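Local coordinates for protein fructose-1,6-bisphosphatase (Pyrococcus furiosus, PDB 1XI6) that hydrolyses fructose 1,6-bisphosphate to fructose 6-phosphate and phosphate with magnesium as cofactor, and has weak activity in vitro on inositol 1-phosphate, at residues Asp234-Asn238 with Ala239-Leu243. Sequence-based numbering, arbitrary orientation.
Sequences DISFN and ATDRL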
ATOM      1  N   ASP A 234       3.738   0.468 -13.896  1.00 50.00           N
ATOM      2  CA  ASP A 234       2.306   0.547 -14.253  1.00 50.00           C
ATOM      3  C   ASP A 234       1.486  -0.452 -13.432  1.00 50.00           C
ATOM      4  O   ASP A 234       1.872  -1.625 -13.283  1.00 50.00           O
ATOM      5  CB  ASP A 234       2.064   0.360 -15.766  1.00 50.00           C
ATOM      6  CG  ASP A 234       2.842  -0.810 -16.344  1.00 50.00           C
ATOM      7  OD2 ASP A 234       2.302  -1.936 -16.344  1.00 50.00           O
ATOM      8  N   ILE A 235       0.355   0.031 -12.910  1.00 50.00           N
ATOM      9  CA  ILE A 235      -0.520  -0.754 -12.026  1.00 50.00           C
ATOM     10  C   ILE A 235      -1.560  -1.607 -12.788  1.00 50.00           C
ATOM     11  O   ILE A 235      -2.616  -1.098 -13.201  1.00 50.00           O
ATOM     12  CB  ILE A 235      -1.236   0.167 -10.980  1.00 50.00           C
ATOM     13  CG1 ILE A 235      -0.227   1.045 -10.210  1.00 50.00           C
ATOM     14  CG2 ILE A 235      -2.110  -0.666 -10.019  1.00 50.00           C
ATOM     15  CD1 ILE A 235       0.884   0.255  -9.448  1.00 50.00           C
ATOM     16  N   SER A 236      -1.254  -2.898 -12.966  1.00 50.00           N
ATOM     17  CA  SER A 236      -2.215  -3.869 -13.539  1.00 50.00           C
ATOM     18  C   SER A 236      -3.399  -4.127 -12.599  1.00 50.00           C
ATOM     19  O   SER A 236      -3.246  -4.080 -11.374  1.00 50.00           O
ATOM     20  CB  SER A 236      -1.541  -5.213 -13.843  1.00 50.00           C
ATOM     21  OG  SER A 236      -0.615  -5.120 -14.916  1.00 50.00           O
ATOM     22  N   PHE A 237      -4.569  -4.408 -13.171  1.00 50.00           N
ATOM     23  CA  PHE A 237      -5.747  -4.735 -12.369  1.00 50.00           C
ATOM     24  C   PHE A 237      -5.821  -6.237 -12.023  1.00 50.00           C
ATOM     25  O   PHE A 237      -6.906  -6.839 -12.062  1.00 50.00           O
ATOM     26  CB  PHE A 237      -7.045  -4.278 -13.067  1.00 50.00           C
ATOM     27  CG  PHE A 237      -7.276  -2.772 -13.067  1.00 50.00           C
ATOM     28  CD1 PHE A 237      -8.297  -2.229 -13.853  1.00 50.00           C
ATOM     29  CD2 PHE A 237      -6.494  -1.900 -12.298  1.00 50.00           C
ATOM     30  CE1 PHE A 237      -8.537  -0.847 -13.870  1.00 50.00           C
ATOM     31  CE2 PHE A 237      -6.731  -0.518 -12.315  1.00 50.00           C
ATOM     32  CZ  PHE A 237      -7.750   0.004 -13.103  1.00 50.00           C
ATOM     33  N   ASN A 238      -4.682  -6.846 -11.686  1.00 50.00           N
ATOM     34  CA  ASN A 238      -4.670  -8.256 -11.249  1.00 50.00           C
ATOM     35  C   ASN A 238      -4.037  -8.477  -9.862  1.00 50.00           C
ATOM     36  O   ASN A 238      -3.477  -7.550  -9.279  1.00 50.00           O
ATOM     37  CB  ASN A 238      -4.020  -9.152 -12.318  1.00 50.00           C
ATOM     38  CG  ASN A 238      -2.539  -8.842 -12.536  1.00 50.00           C
ATOM     39  OD1 ASN A 238      -1.695  -9.070 -11.651  1.00 50.00           O
ATOM     40  ND2 ASN A 238      -2.213  -8.331 -13.728  1.00 50.00           N
ATOM     41  N   ALA A 239      -4.129  -9.694  -9.335  1.00 50.00           N
ATOM     42  CA  ALA A 239      -3.487 -10.034  -8.060  1.00 50.00           C
ATOM     43  C   ALA A 239      -2.326 -11.033  -8.239  1.00 50.00           C
ATOM     44  O   ALA A 239      -1.941 -11.735  -7.283  1.00 50.00           O
ATOM     45  CB  ALA A 239      -4.527 -10.574  -7.074  1.00 50.00           C
ATOM     46  N   THR A 240      -1.765 -11.073  -9.456  1.00 50.00           N
ATOM     47  CA  THR A 240      -0.814 -12.125  -9.862  1.00 50.00           C
ATOM     48  C   THR A 240       0.558 -11.599 -10.284  1.00 50.00           C
ATOM     49  O   THR A 240       1.582 -12.234  -9.969  1.00 50.00           O
ATOM     50  CB  THR A 240      -1.379 -13.007 -11.014  1.00 50.00           C
ATOM     51  OG1 THR A 240      -1.764 -12.172 -12.122  1.00 50.00           O
ATOM     52  CG2 THR A 240      -2.583 -13.844 -10.539  1.00 50.00           C
ATOM     53  N   ASP A 241       0.583 -10.461 -10.995  1.00 50.00           N
ATOM     54  CA  ASP A 241       1.837  -9.801 -11.398  1.00 50.00           C
ATOM     55  C   ASP A 241       2.823  -9.767 -10.225  1.00 50.00           C
ATOM     56  O   ASP A 241       2.428  -9.530  -9.073  1.00 50.00           O
ATOM     57  CB  ASP A 241       1.576  -8.370 -11.889  1.00 50.00           C
ATOM     58  CG  ASP A 241       0.879  -8.309 -13.261  1.00 50.00           C
ATOM     59  OD1 ASP A 241       0.831  -7.195 -13.849  1.00 50.00           O
ATOM     60  OD2 ASP A 241       0.370  -9.348 -13.756  1.00 50.00           O
ATOM     61  N   ARG A 242       4.097 -10.023 -10.506  1.00 50.00           N
ATOM     62  CA  ARG A 242       5.127  -9.966  -9.457  1.00 50.00           C
ATOM     63  C   ARG A 242       6.198  -8.945  -9.827  1.00 50.00           C
ATOM     64  O   ARG A 242       6.827  -9.039 -10.889  1.00 50.00           O
ATOM     65  CB  ARG A 242       5.702 -11.361  -9.143  1.00 50.00           C
ATOM     66  CG  ARG A 242       4.651 -12.312  -8.528  1.00 50.00           C
ATOM     67  CD  ARG A 242       5.134 -13.004  -7.244  1.00 50.00           C
ATOM     68  N   LEU A 243       6.382  -7.965  -8.928  1.00 50.00           N
ATOM     69  CA  LEU A 243       7.037  -6.696  -9.274  1.00 50.00           C
ATOM     70  C   LEU A 243       8.299  -6.347  -8.467  1.00 50.00           C
ATOM     71  O   LEU A 243       8.638  -7.008  -7.475  1.00 50.00           O
ATOM     72  CB  LEU A 243       6.014  -5.551  -9.160  1.00 50.00           C
ATOM     73  CG  LEU A 243       4.680  -5.680  -9.917  1.00 50.00           C
ATOM     74  CD1 LEU A 243       3.553  -4.943  -9.180  1.00 50.00           C
ATOM     75  CD2 LEU A 243       4.786  -5.206 -11.375  1.00 50.00           C
TER
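Asn238 turns its amide back onto the following chain, and OD1 accepts two backbone hydrogen bonds: from Thr240 N at 3.0 Å, which makes this an Asx turn, and from Asp241 N at 2.7 Å. The second is nearly straight (171°); both donors come from one face of the amide, tilted out of plane. A first torsion that sets CG between the backbone N and the carbonyl carbon (chi1 65°) directs the amide into the bend.

Side-chain bonds then tie the two arms of the bend together. Asp241 divides its carboxylate between two partners: OD1 receives the hydroxyl of Ser236, with OG 2.7 Å away and nearly along the C-O axis, while OD2 takes a weak, bent bond from Asn238 ND2, the amide and carboxylate planes standing 62° apart. Thr240 OG1 adds a weak bond to Asn238 OD1. With an alanine in place of Asn238, the amides of Thr240 and Asp241 would probably lose their shared acceptor and the turn would be freer to open.

The loop joins strand 224-226 to strand 243-248. Asn238 and Asp241 touch Pro208 at the start of helix 208-219, and Ala239 lies near Glu76, a probable magnesium ligand, whereas Phe237 reaches strand 87-92 and meets Phe114 edge-to-face.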